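TOXN (Bacillus thuringiensis, PDB 4ATO) cleaves RNA between the first and second A of AAAAA sequences, acting as the toxic endoribonuclease of a type III toxin-antitoxin system whose antitoxin is the pseudoknot RNA ToxI. Local coordinates at residues V40-K45 with Y51-T56; S65-K70 with K150-V155; Y136-V141 with S146-F151. All coordinates share one frame; numbering follows the deposited sequence.

Interaction 1 (V40-K45 with Y51-T56); sequences VGVLEK and YFVPLT
Val42 and Val53 meet through a single branch each, CG2 against CG2 at 3.8 Å, and the two side chains cross obliquely. In Val42 the first torsion (chi1 167°) turns CG1 beside the carbonyl carbon and leaves CG2 beside the backbone N, where it reaches both Val53 and the CB of Tyr51. The Tyr51 ring leads away from this contact, and its hydroxyl is hydrogen-bonded to Glu163. On the other face of the sheet from Val40 and Val53, the Phe52 ring comes obliquely up to Gly41, Phe52 CD1 lying 3.6 Å from Gly41 CA. With no CB on Gly41, the ring can come this close to the backbone, and the same ring meets His10 edge-to-face.

These neighbours are set by an antiparallel hairpin of strands 38-41 and 51-56, inside a six-stranded antiparallel sheet in a family grouped with the SH3-like folds. Val40 and Val53 form a hydrogen-bonded pair, with Val40 N to Val53 O and Val53 N to Val40 O both 2.8 Å long; the second is nearly straight at 172°. Gly41 and Phe52 form the next, non-hydrogen-bonded pair, where Phe52 CA approaches Val40 O at 3.4 Å in a CA-H...O contact. Val42 N then donates to Tyr51 O at 3.0 Å. Past Gly41 the first segment leaves the strand, and water fills in: one molecule lies 3.0 Å from both Val42 O and Tyr51 O, another accepts from Tyr51 N at 2.9 Å. On the valine side, helix 108-139 covers the sheet, with Leu121 and Met125 against Val40 and Val132 against Val42.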
loop_
_atom_site.group_PDB
_atom_site.type_symbol
_atom_site.label_atom_id
_atom_site.label_comp_id
_atom_site.label_asym_id
_atom_site.label_seq_id
_atom_site.Cartn_x
_atom_site.Cartn_y
_atom_site.Cartn_z
ATOM N N VAL A 40 -22.939 2.840 18.512
ATOM C CA VAL A 40 -22.543 1.921 17.456
ATOM C C VAL A 40 -22.558 0.495 17.989
ATOM O O VAL A 40 -22.123 0.235 19.109
ATOM C CB VAL A 40 -21.142 2.267 16.914
ATOM C CG1 VAL A 40 -20.681 1.232 15.921
ATOM C CG2 VAL A 40 -21.166 3.631 16.276
ATOM N N GLY A 41 -23.084 -0.428 17.198
ATOM C CA GLY A 41 -23.146 -1.813 17.625
ATOM C C GLY A 41 -21.808 -2.516 17.477
ATOM O O GLY A 41 -21.209 -2.514 16.402
ATOM N N VAL A 42 -21.334 -3.107 18.565
ATOM C CA VAL A 42 -20.161 -3.970 18.527
ATOM C C VAL A 42 -20.497 -5.147 17.624
ATOM O O VAL A 42 -21.585 -5.722 17.739
ATOM C CB VAL A 42 -19.796 -4.469 19.937
ATOM C CG1 VAL A 42 -18.779 -5.599 19.861
ATOM C CG2 VAL A 42 -19.251 -3.306 20.778
ATOM N N LEU A 43 -19.576 -5.488 16.724
ATOM C CA LEU A 43 -19.842 -6.467 15.661
ATOM C C LEU A 43 -20.205 -7.867 16.164
ATOM O O LEU A 43 -21.099 -8.519 15.618
ATOM C CB LEU A 43 -18.663 -6.540 14.678
ATOM C CG LEU A 43 -18.346 -5.257 13.892
ATOM C CD1 LEU A 43 -17.286 -5.513 12.832
ATOM C CD2 LEU A 43 -19.602 -4.637 13.262
ATOM N N GLU A 44 -19.524 -8.336 17.189
ATOM C CA GLU A 44 -19.836 -9.626 17.764
ATOM C C GLU A 44 -20.297 -9.530 19.224
ATOM O O GLU A 44 -19.901 -8.645 19.947
ATOM C CB GLU A 44 -18.654 -10.583 17.601
ATOM C CG GLU A 44 -17.774 -10.242 16.411
ATOM C CD GLU A 44 -16.902 -11.382 15.921
ATOM O OE1 GLU A 44 -16.400 -12.149 16.744
ATOM O OE2 GLU A 44 -16.705 -11.502 14.705
ATOM N N LYS A 45 -21.142 -10.452 19.631
ATOM C CA LYS A 45 -21.644 -10.500 20.998
ATOM C C LYS A 45 -20.498 -10.700 21.974
ATOM O O LYS A 45 -19.470 -11.256 21.613
ATOM C CB LYS A 45 -22.664 -11.635 21.161
ATOM C CG LYS A 45 -23.920 -11.431 20.328
ATOM C CD LYS A 45 -25.089 -12.260 20.832
ATOM C CE LYS A 45 -26.326 -12.039 19.967
ATOM N NZ LYS A 45 -27.520 -12.716 20.540
ATOM N N TYR A 51 -23.459 -5.565 22.710
ATOM C CA TYR A 51 -22.893 -4.336 23.268
ATOM C C TYR A 51 -22.976 -3.161 22.310
ATOM O O TYR A 51 -22.929 -3.326 21.094
ATOM C CB TYR A 51 -21.439 -4.534 23.693
ATOM C CG TYR A 51 -21.275 -4.924 25.140
ATOM C CD1 TYR A 51 -21.370 -6.254 25.531
ATOM C CD2 TYR A 51 -21.007 -3.965 26.115
ATOM C CE1 TYR A 51 -21.211 -6.629 26.865
ATOM C CE2 TYR A 51 -20.847 -4.325 27.452
ATOM C CZ TYR A 51 -20.955 -5.666 27.820
ATOM O OH TYR A 51 -20.794 -6.045 29.136
ATOM N N PHE A 52 -23.081 -1.970 22.883
ATOM C CA PHE A 52 -23.269 -0.756 22.113
ATOM C C PHE A 52 -22.381 0.343 22.665
ATOM O O PHE A 52 -22.338 0.557 23.876
ATOM C CB PHE A 52 -24.749 -0.360 22.125
ATOM C CG PHE A 52 -25.628 -1.358 21.427
ATOM C CD1 PHE A 52 -25.812 -1.297 20.053
ATOM C CD2 PHE A 52 -26.241 -2.387 22.136
ATOM C CE1 PHE A 52 -26.612 -2.225 19.401
ATOM C CE2 PHE A 52 -27.047 -3.321 21.488
ATOM C CZ PHE A 52 -27.234 -3.239 20.125
ATOM N N VAL A 53 -21.656 1.008 21.766
ATOM C CA VAL A 53 -20.662 2.007 22.134
ATOM C C VAL A 53 -21.191 3.405 21.835
ATOM O O VAL A 53 -21.462 3.743 20.684
ATOM C CB VAL A 53 -19.325 1.807 21.373
ATOM C CG1 VAL A 53 -18.282 2.778 21.891
ATOM C CG2 VAL A 53 -18.830 0.358 21.481
ATOM N N PRO A 54 -21.328 4.226 22.875
ATOM C CA PRO A 54 -21.927 5.558 22.743
ATOM C C PRO A 54 -21.037 6.558 22.001
ATOM O O PRO A 54 -19.821 6.530 22.138
ATOM C CB PRO A 54 -22.108 6.003 24.203
ATOM C CG PRO A 54 -21.031 5.234 24.961
ATOM C CD PRO A 54 -20.958 3.905 24.269
ATOM N N LEU A 55 -21.666 7.433 21.226
ATOM C CA LEU A 55 -20.992 8.564 20.606
ATOM C C LEU A 55 -21.121 9.803 21.471
ATOM O O LEU A 55 -22.122 9.983 22.162
ATOM C CB LEU A 55 -21.619 8.863 19.245
ATOM C CG LEU A 55 -21.124 7.962 18.125
ATOM C CD1 LEU A 55 -21.977 8.104 16.876
ATOM C CD2 LEU A 55 -19.664 8.318 17.857
ATOM N N THR A 56 -20.111 10.663 21.424
ATOM C CA THR A 56 -20.226 11.989 22.019
ATOM C C THR A 56 -19.740 13.027 21.022
ATOM O O THR A 56 -18.942 12.709 20.147
ATOM C CB THR A 56 -19.444 12.103 23.340
ATOM O OG1 THR A 56 -19.595 13.424 23.886
ATOM C CG2 THR A 56 -17.975 11.797 23.129
HETATM O O HOH W 1 -24.235 -5.144 19.027
HETATM O O HOH W 2 -21.960 -7.093 20.736
#

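Interaction 2 (S65-K70 with K150-V155); sequences SQVSVK and KFLKGV. With nucleotides of chain B.
In Val67, a chi1 of -74° places CG1 beside the backbone N and aims it at Leu152, whose CD2 lies 3.6 Å from Val67 CG1. In Gln66, CG likewise lies beside the backbone N (chi1 -63°), and the extended chain passes against the base of C19 of chain B, Gln66 CG 3.3 Å from its C4, to reach U5 of chain B. There Gln66 NE2 donates to O4 of U5 of chain B at 2.8 Å (161°). Asn64 also accepts from that amide nitrogen, and Lys148 donates to Gln66 OE1, so both ends of the amide are held. Val67 and Leu152 run past each other in opposite directions, while Val67 CG2 approaches O2 of U4 of chain B at 3.2 Å. The base of U5 of chain B lies over one face of the Phe151 ring, its C6 3.3 Å above the plane, over the ring centre; Val155 CG1 covers the rim of the opposite face. Ser65 OG accepts from N4 of C19 of chain B at 2.9 Å. The apolar join lies within the RNA-binding surface of ToxN, where a ring-on-base stack is paired with a hydrogen bond that probably contributes to recognising the same uracil.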
loop_
_atom_site.group_PDB
_atom_site.type_symbol
_atom_site.label_atom_id
_atom_site.label_comp_id
_atom_site.label_asym_id
_atom_site.label_seq_id
_atom_site.Cartn_x
_atom_site.Cartn_y
_atom_site.Cartn_z
ATOM N N SER A 65 -6.375 7.171 24.400
ATOM C CA SER A 65 -6.622 6.467 23.143
ATOM C C SER A 65 -7.082 5.028 23.378
ATOM O O SER A 65 -7.785 4.458 22.559
ATOM C CB SER A 65 -5.374 6.484 22.266
ATOM O OG SER A 65 -4.393 5.622 22.803
ATOM N N GLN A 66 -6.715 4.459 24.519
ATOM C CA GLN A 66 -7.073 3.079 24.817
ATOM C C GLN A 66 -8.578 2.857 24.947
ATOM O O GLN A 66 -9.043 1.745 24.745
ATOM C CB GLN A 66 -6.381 2.596 26.090
ATOM C CG GLN A 66 -4.885 2.567 25.992
ATOM C CD GLN A 66 -4.253 2.292 27.326
ATOM O OE1 GLN A 66 -3.964 1.137 27.660
ATOM N NE2 GLN A 66 -4.055 3.346 28.117
ATOM N N VAL A 67 -9.329 3.904 25.283
ATOM C CA VAL A 67 -10.773 3.764 25.492
ATOM C C VAL A 67 -11.603 4.691 24.612
ATOM O O VAL A 67 -12.746 5.005 24.928
ATOM C CB VAL A 67 -11.191 4.032 26.967
ATOM C CG1 VAL A 67 -10.788 2.867 27.871
ATOM C CG2 VAL A 67 -10.622 5.366 27.464
ATOM N N SER A 68 -11.040 5.127 23.500
ATOM C CA SER A 68 -11.801 5.982 22.607
ATOM C C SER A 68 -11.383 5.832 21.157
ATOM O O SER A 68 -10.273 5.402 20.845
ATOM C CB SER A 68 -11.668 7.440 23.027
ATOM O OG SER A 68 -10.324 7.756 23.241
ATOM N N VAL A 69 -12.298 6.189 20.274
ATOM C CA VAL A 69 -12.002 6.256 18.858
ATOM C C VAL A 69 -12.522 7.599 18.371
ATOM O O VAL A 69 -13.722 7.876 18.439
ATOM C CB VAL A 69 -12.681 5.103 18.089
ATOM C CG1 VAL A 69 -12.449 5.255 16.579
ATOM C CG2 VAL A 69 -12.169 3.744 18.603
ATOM N N LYS A 70 -11.610 8.443 17.915
ATOM C CA LYS A 70 -11.976 9.730 17.368
ATOM C C LYS A 70 -12.363 9.583 15.897
ATOM O O LYS A 70 -11.649 8.956 15.113
ATOM C CB LYS A 70 -10.823 10.712 17.544
ATOM C CG LYS A 70 -10.526 10.999 19.001
ATOM C CD LYS A 70 -9.247 11.801 19.208
ATOM C CE LYS A 70 -9.168 12.294 20.662
ATOM N NZ LYS A 70 -7.957 13.119 20.973
ATOM N N LYS A 150 -6.436 -0.749 37.037
ATOM C CA LYS A 150 -6.995 0.208 37.990
ATOM C C LYS A 150 -7.509 1.460 37.276
ATOM O O LYS A 150 -8.615 1.924 37.540
ATOM C CB LYS A 150 -5.958 0.593 39.048
ATOM C CG LYS A 150 -6.538 0.875 40.424
ATOM C CD LYS A 150 -7.245 -0.360 40.993
ATOM C CE LYS A 150 -8.763 -0.181 41.022
ATOM N NZ LYS A 150 -9.507 -1.437 41.329
ATOM N N PHE A 151 -6.709 2.001 36.362
ATOM C CA PHE A 151 -7.140 3.153 35.578
ATOM C C PHE A 151 -8.397 2.817 34.787
ATOM O O PHE A 151 -9.376 3.572 34.802
ATOM C CB PHE A 151 -6.042 3.605 34.615
ATOM C CG PHE A 151 -6.558 4.384 33.437
ATOM C CD1 PHE A 151 -6.999 5.695 33.595
ATOM C CD2 PHE A 151 -6.617 3.807 32.178
ATOM C CE1 PHE A 151 -7.478 6.424 32.510
ATOM C CE2 PHE A 151 -7.096 4.531 31.080
ATOM C CZ PHE A 151 -7.524 5.841 31.246
ATOM N N LEU A 152 -8.371 1.666 34.115
ATOM C CA LEU A 152 -9.484 1.266 33.255
ATOM C C LEU A 152 -10.749 1.073 34.075
ATOM O O LEU A 152 -11.811 1.547 33.687
ATOM C CB LEU A 152 -9.144 0.001 32.442
ATOM C CG LEU A 152 -8.106 0.211 31.328
ATOM C CD1 LEU A 152 -7.657 -1.107 30.711
ATOM C CD2 LEU A 152 -8.655 1.140 30.258
ATOM N N LYS A 153 -10.628 0.398 35.218
ATOM C CA LYS A 153 -11.782 0.177 36.093
ATOM C C LYS A 153 -12.406 1.481 36.547
ATOM O O LYS A 153 -13.631 1.585 36.642
ATOM C CB LYS A 153 -11.414 -0.680 37.312
ATOM C CG LYS A 153 -11.301 -2.160 36.994
ATOM C CD LYS A 153 -10.887 -2.968 38.219
ATOM C CE LYS A 153 -10.737 -4.452 37.895
ATOM N NZ LYS A 153 -9.500 -4.735 37.122
ATOM N N GLY A 154 -11.561 2.473 36.820
ATOM C CA GLY A 154 -12.034 3.767 37.278
ATOM C C GLY A 154 -12.788 4.528 36.197
ATOM O O GLY A 154 -13.807 5.157 36.465
ATOM N N VAL A 155 -12.302 4.458 34.961
ATOM C CA VAL A 155 -12.861 5.280 33.892
ATOM C C VAL A 155 -13.977 4.567 33.114
ATOM O O VAL A 155 -14.694 5.205 32.342
ATOM C CB VAL A 155 -11.753 5.765 32.916
ATOM C CG1 VAL A 155 -11.413 4.673 31.907
ATOM C CG2 VAL A 155 -12.182 7.031 32.196
ATOM P P U B 5 -4.985 10.436 30.900
ATOM O OP1 U B 5 -5.069 11.908 30.784
ATOM O OP2 U B 5 -4.568 9.655 29.715
ATOM O "O5'" U B 5 -4.081 10.028 32.155
ATOM C "C5'" U B 5 -4.430 10.439 33.470
ATOM C "C4'" U B 5 -3.887 9.496 34.518
ATOM O "O4'" U B 5 -4.612 8.233 34.489
ATOM C "C3'" U B 5 -2.437 9.076 34.361
ATOM O "O3'" U B 5 -1.519 10.074 34.775
ATOM C "C2'" U B 5 -2.389 7.808 35.198
ATOM O "O2'" U B 5 -2.383 8.117 36.586
ATOM C "C1'" U B 5 -3.738 7.178 34.848
ATOM N N1 U B 5 -3.611 6.247 33.700
ATOM C C2 U B 5 -3.014 5.028 33.980
ATOM O O2 U B 5 -2.663 4.716 35.107
ATOM N N3 U B 5 -2.864 4.179 32.909
ATOM C C4 U B 5 -3.236 4.434 31.601
ATOM O O4 U B 5 -3.032 3.576 30.739
ATOM C C5 U B 5 -3.827 5.723 31.388
ATOM C C6 U B 5 -3.985 6.575 32.414
ATOM P P C B 19 -3.275 -1.166 19.798
ATOM O OP1 C B 19 -3.494 -2.529 19.259
ATOM O OP2 C B 19 -4.442 -0.283 19.982
ATOM O "O5'" C B 19 -2.441 -1.238 21.147
ATOM C "C5'" C B 19 -1.135 -1.814 21.178
ATOM C "C4'" C B 19 -0.605 -1.907 22.593
ATOM O "O4'" C B 19 -0.321 -0.563 23.089
ATOM C "C3'" C B 19 -1.560 -2.538 23.601
ATOM O "O3'" C B 19 -0.810 -3.289 24.548
ATOM C "C2'" C B 19 -2.190 -1.322 24.284
ATOM O "O2'" C B 19 -2.690 -1.564 25.582
ATOM C "C1'" C B 19 -1.019 -0.347 24.302
ATOM N N1 C B 19 -1.411 1.081 24.374
ATOM C C2 C B 19 -1.098 1.784 25.549
ATOM O O2 C B 19 -0.521 1.170 26.453
ATOM N N3 C B 19 -1.428 3.095 25.681
ATOM C C4 C B 19 -2.041 3.716 24.678
ATOM N N4 C B 19 -2.346 5.008 24.833
ATOM C C5 C B 19 -2.366 3.033 23.459
ATOM C C6 C B 19 -2.038 1.730 23.346
ATOM P P U B 4 -9.989 13.548 33.895
ATOM O OP1 U B 4 -8.783 13.981 34.637
ATOM O OP2 U B 4 -10.633 14.505 32.960
ATOM O "O5'" U B 4 -9.690 12.175 33.148
ATOM C "C5'" U B 4 -8.918 11.164 33.773
ATOM C "C4'" U B 4 -8.339 10.210 32.764
ATOM O "O4'" U B 4 -9.421 9.540 32.066
ATOM C "C3'" U B 4 -7.466 10.845 31.682
ATOM O "O3'" U B 4 -6.438 9.919 31.326
ATOM C "C2'" U B 4 -8.449 10.997 30.511
ATOM O "O2'" U B 4 -7.844 11.061 29.235
ATOM C "C1'" U B 4 -9.288 9.742 30.670
ATOM N N1 U B 4 -10.642 9.825 30.090
ATOM C C2 U B 4 -10.877 9.050 28.977
ATOM O O2 U B 4 -10.000 8.385 28.461
ATOM N N3 U B 4 -12.154 9.107 28.476
ATOM C C4 U B 4 -13.207 9.837 28.988
ATOM O O4 U B 4 -14.303 9.779 28.428
ATOM C C5 U B 4 -12.894 10.604 30.159
ATOM C C6 U B 4 -11.651 10.563 30.663
#

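Interaction 3 (Y136-V141 with S146-F151); sequences YKDVTV and SHKQKF. With nucleotides of chain B.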
loop_
_atom_site.group_PDB
_atom_site.type_symbol
_atom_site.label_atom_id
_atom_site.label_comp_id
_atom_site.label_asym_id
_atom_site.label_seq_id
_atom_site.Cartn_x
_atom_site.Cartn_y
_atom_site.Cartn_z
ATOM N N TYR A 136 -12.540 -4.546 27.648
ATOM C CA TYR A 136 -13.460 -5.472 28.297
ATOM C C TYR A 136 -12.682 -6.526 29.082
ATOM O O TYR A 136 -13.016 -6.830 30.220
ATOM C CB TYR A 136 -14.357 -6.169 27.281
ATOM C CG TYR A 136 -15.356 -7.111 27.932
ATOM C CD1 TYR A 136 -16.595 -6.648 28.338
ATOM C CD2 TYR A 136 -15.056 -8.459 28.137
ATOM C CE1 TYR A 136 -17.513 -7.483 28.926
ATOM C CE2 TYR A 136 -15.976 -9.307 28.738
ATOM C CZ TYR A 136 -17.205 -8.807 29.128
ATOM O OH TYR A 136 -18.149 -9.621 29.718
ATOM N N LYS A 137 -11.648 -7.081 28.457
ATOM C CA LYS A 137 -10.802 -8.072 29.113
ATOM C C LYS A 137 -10.188 -7.502 30.387
ATOM O O LYS A 137 -10.285 -8.106 31.457
ATOM C CB LYS A 137 -9.687 -8.538 28.172
ATOM C CG LYS A 137 -9.614 -10.045 27.967
ATOM C CD LYS A 137 -10.822 -10.561 27.181
ATOM C CE LYS A 137 -10.726 -12.063 26.904
ATOM N NZ LYS A 137 -10.754 -12.888 28.151
ATOM N N ASP A 138 -9.561 -6.333 30.273
ATOM C CA ASP A 138 -8.876 -5.740 31.421
ATOM C C ASP A 138 -9.804 -5.279 32.541
ATOM O O ASP A 138 -9.447 -5.357 33.718
ATOM C CB ASP A 138 -7.962 -4.600 30.985
ATOM C CG ASP A 138 -6.554 -5.067 30.712
ATOM O OD1 ASP A 138 -6.257 -6.246 30.998
ATOM O OD2 ASP A 138 -5.742 -4.260 30.224
ATOM N N VAL A 139 -10.985 -4.789 32.188
ATOM C CA VAL A 139 -11.917 -4.325 33.205
ATOM C C VAL A 139 -12.453 -5.513 34.006
ATOM O O VAL A 139 -12.650 -5.415 35.219
ATOM C CB VAL A 139 -13.066 -3.476 32.604
ATOM C CG1 VAL A 139 -14.235 -3.346 33.586
ATOM C CG2 VAL A 139 -12.549 -2.097 32.217
ATOM N N THR A 140 -12.647 -6.638 33.324
ATOM C CA THR A 140 -13.249 -7.822 33.931
ATOM C C THR A 140 -12.243 -8.833 34.496
ATOM O O THR A 140 -12.615 -9.973 34.775
ATOM C CB THR A 140 -14.161 -8.581 32.925
ATOM O OG1 THR A 140 -13.364 -9.155 31.880
ATOM C CG2 THR A 140 -15.211 -7.661 32.318
ATOM N N VAL A 141 -10.987 -8.461 34.632
ATOM C CA VAL A 141 -10.037 -9.395 35.183
ATOM C C VAL A 141 -10.285 -9.474 36.655
ATOM O O VAL A 141 -10.974 -8.655 37.216
ATOM C CB VAL A 141 -8.572 -8.956 35.050
ATOM C CG1 VAL A 141 -8.110 -8.952 33.622
ATOM C CG2 VAL A 141 -8.328 -7.635 35.738
ATOM N N SER A 146 -3.544 -4.560 37.837
ATOM C CA SER A 146 -2.326 -3.848 37.503
ATOM C C SER A 146 -2.581 -2.345 37.608
ATOM O O SER A 146 -3.708 -1.908 37.839
ATOM C CB SER A 146 -1.927 -4.172 36.069
ATOM O OG SER A 146 -2.953 -3.755 35.181
ATOM N N HIS A 147 -1.528 -1.556 37.428
ATOM C CA HIS A 147 -1.663 -0.112 37.310
ATOM C C HIS A 147 -2.724 0.235 36.237
ATOM O O HIS A 147 -3.626 1.041 36.471
ATOM C CB HIS A 147 -0.305 0.490 36.939
ATOM C CG HIS A 147 -0.233 1.977 37.086
ATOM N ND1 HIS A 147 0.163 2.591 38.254
ATOM C CD2 HIS A 147 -0.503 2.975 36.213
ATOM C CE1 HIS A 147 0.130 3.902 38.098
ATOM N NE2 HIS A 147 -0.267 4.163 36.866
ATOM N N LYS A 148 -2.630 -0.397 35.071
ATOM C CA LYS A 148 -3.539 -0.075 33.967
ATOM C C LYS A 148 -4.977 -0.456 34.266
ATOM O O LYS A 148 -5.896 0.329 34.051
ATOM C CB LYS A 148 -3.117 -0.767 32.672
ATOM C CG LYS A 148 -3.984 -0.336 31.472
ATOM C CD LYS A 148 -3.521 -0.966 30.152
ATOM C CE LYS A 148 -2.123 -0.476 29.754
ATOM N NZ LYS A 148 -1.779 -0.860 28.351
ATOM N N GLN A 149 -5.162 -1.682 34.734
ATOM C CA GLN A 149 -6.482 -2.195 35.083
ATOM C C GLN A 149 -7.195 -1.329 36.114
ATOM O O GLN A 149 -8.410 -1.177 36.061
ATOM C CB GLN A 149 -6.372 -3.645 35.562
ATOM C CG GLN A 149 -6.026 -4.599 34.419
ATOM C CD GLN A 149 -5.435 -5.916 34.893
ATOM O OE1 GLN A 149 -5.108 -6.082 36.068
ATOM N NE2 GLN A 149 -5.300 -6.860 33.972
ATOM N N LYS A 150 -6.436 -0.749 37.037
ATOM C CA LYS A 150 -6.995 0.208 37.990
ATOM C C LYS A 150 -7.509 1.460 37.276
ATOM O O LYS A 150 -8.615 1.924 37.540
ATOM C CB LYS A 150 -5.958 0.593 39.048
ATOM C CG LYS A 150 -6.538 0.875 40.424
ATOM C CD LYS A 150 -7.245 -0.360 40.993
ATOM C CE LYS A 150 -8.763 -0.181 41.022
ATOM N NZ LYS A 150 -9.507 -1.437 41.329
ATOM N N PHE A 151 -6.709 2.001 36.362
ATOM C CA PHE A 151 -7.140 3.153 35.578
ATOM C C PHE A 151 -8.397 2.817 34.787
ATOM O O PHE A 151 -9.376 3.572 34.802
ATOM C CB PHE A 151 -6.042 3.605 34.615
ATOM C CG PHE A 151 -6.558 4.384 33.437
ATOM C CD1 PHE A 151 -6.999 5.695 33.595
ATOM C CD2 PHE A 151 -6.617 3.807 32.178
ATOM C CE1 PHE A 151 -7.478 6.424 32.510
ATOM C CE2 PHE A 151 -7.096 4.531 31.080
ATOM C CZ PHE A 151 -7.524 5.841 31.246
ATOM P P U B 5 -4.985 10.436 30.900
ATOM O OP1 U B 5 -5.069 11.908 30.784
ATOM O OP2 U B 5 -4.568 9.655 29.715
ATOM O "O5'" U B 5 -4.081 10.028 32.155
ATOM C "C5'" U B 5 -4.430 10.439 33.470
ATOM C "C4'" U B 5 -3.887 9.496 34.518
ATOM O "O4'" U B 5 -4.612 8.233 34.489
ATOM C "C3'" U B 5 -2.437 9.076 34.361
ATOM O "O3'" U B 5 -1.519 10.074 34.775
ATOM C "C2'" U B 5 -2.389 7.808 35.198
ATOM O "O2'" U B 5 -2.383 8.117 36.586
ATOM C "C1'" U B 5 -3.738 7.178 34.848
ATOM N N1 U B 5 -3.611 6.247 33.700
ATOM C C2 U B 5 -3.014 5.028 33.980
ATOM O O2 U B 5 -2.663 4.716 35.107
ATOM N N3 U B 5 -2.864 4.179 32.909
ATOM C C4 U B 5 -3.236 4.434 31.601
ATOM O O4 U B 5 -3.032 3.576 30.739
ATOM C C5 U B 5 -3.827 5.723 31.388
ATOM C C6 U B 5 -3.985 6.575 32.414
ATOM P P G B 6 -0.223 10.402 33.882
ATOM O OP1 G B 6 0.637 11.325 34.668
ATOM O OP2 G B 6 -0.705 10.839 32.549
ATOM O "O5'" G B 6 0.485 8.993 33.754
ATOM C "C5'" G B 6 1.037 8.346 34.886
ATOM C "C4'" G B 6 1.358 6.912 34.577
ATOM O "O4'" G B 6 0.186 6.260 34.020
ATOM C "C3'" G B 6 2.448 6.699 33.541
ATOM O "O3'" G B 6 3.737 6.737 34.117
ATOM C "C2'" G B 6 2.085 5.348 32.931
ATOM O "O2'" G B 6 2.533 4.284 33.758
ATOM C "C1'" G B 6 0.560 5.387 32.980
ATOM N N9 G B 6 -0.034 5.874 31.719
ATOM C C8 G B 6 -0.527 7.131 31.443
ATOM N N7 G B 6 -1.008 7.250 30.230
ATOM C C5 G B 6 -0.829 5.990 29.673
ATOM C C6 G B 6 -1.158 5.497 28.380
ATOM O O6 G B 6 -1.702 6.095 27.443
ATOM N N1 G B 6 -0.790 4.162 28.233
ATOM C C2 G B 6 -0.189 3.394 29.204
ATOM N N2 G B 6 0.089 2.119 28.885
ATOM N N3 G B 6 0.116 3.845 30.408
ATOM C C4 G B 6 -0.233 5.136 30.575
ATOM P P G B 20 -1.003 -4.883 24.648
ATOM O OP1 G B 20 -1.540 -5.349 23.350
ATOM O OP2 G B 20 -1.784 -5.144 25.873
ATOM O "O5'" G B 20 0.483 -5.395 24.831
ATOM C "C5'" G B 20 1.495 -5.053 23.893
ATOM C "C4'" G B 20 2.850 -4.964 24.549
ATOM O "O4'" G B 20 2.960 -3.690 25.239
ATOM C "C3'" G B 20 3.137 -6.038 25.602
ATOM O "O3'" G B 20 4.530 -6.328 25.613
ATOM C "C2'" G B 20 2.776 -5.334 26.899
ATOM O "O2'" G B 20 3.402 -5.869 28.043
ATOM C "C1'" G B 20 3.256 -3.915 26.602
ATOM N N9 G B 20 2.596 -2.883 27.398
ATOM C C8 G B 20 1.366 -2.314 27.193
ATOM N N7 G B 20 1.067 -1.420 28.093
ATOM C C5 G B 20 2.163 -1.405 28.936
ATOM C C6 G B 20 2.406 -0.632 30.095
ATOM O O6 G B 20 1.662 0.214 30.603
ATOM N N1 G B 20 3.648 -0.935 30.653
ATOM C C2 G B 20 4.538 -1.864 30.152
ATOM N N2 G B 20 5.694 -2.024 30.821
ATOM N N3 G B 20 4.313 -2.590 29.071
ATOM C C4 G B 20 3.115 -2.307 28.525
#
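Gln149 NE2 donates to Asp138 OD1 at 3.2 Å, almost perfectly straight at 178°. The acceptor lies in the plane of the amide, but the nitrogen comes down from above the carboxylate, 62° out of its plane, and the two flat groups are turned 81° against each other. Val141 crosses the same amide at about a right angle, its CG2 3.5 Å from Gln149 CD. Lys148 slants across Asp138, its CD 4.0 Å from Asp138 OD2, while the charged end goes on to the RNA, donating from Lys148 NZ to N7 of G20 of chain B at 2.9 Å.

What positions the amide is the helix start. Ser146 is the N-cap, and with Gln149 it builds a capping box: Ser146 OG accepts from Gln149 N at 3.1 Å, and Gln149 OE1 accepts from Ser146 N at 2.8 Å. Both ends of the glutamine amide are therefore used, which fixes its flip. At the end of helix 108-139, Thr140 OG1 and Thr140 N reach Tyr136 O from opposite faces of its plane. The contact thus ties the last turn of helix 108-139 to the first of helix 147-155, with Phe159 of helix 159-169 touching Val139.

How the interactions relate
The three contacts illustrate how chemistry follows place in a fold. Interaction 1 is buried near the centre of the chain, built from main-chain bonds and apolar side chains between neighbouring strands. Interaction 2, also buried, but with its centre about 13 Å from the centre of the chain, is covered by RNA as well as by neighbouring protein and is apolar across the protein, with polar groups turned to bases. Interaction 3 lies at the surface and relies on an amide-carboxylate bond and a helix cap. Interactions 2 and 3 share helix 147-155 and meet through Lys148 and Lys153, which reach across from one contact to the other; interactions 1 and 2 draw on the same sheet, and Tyr51 packs against Tyr136 between 1 and 3.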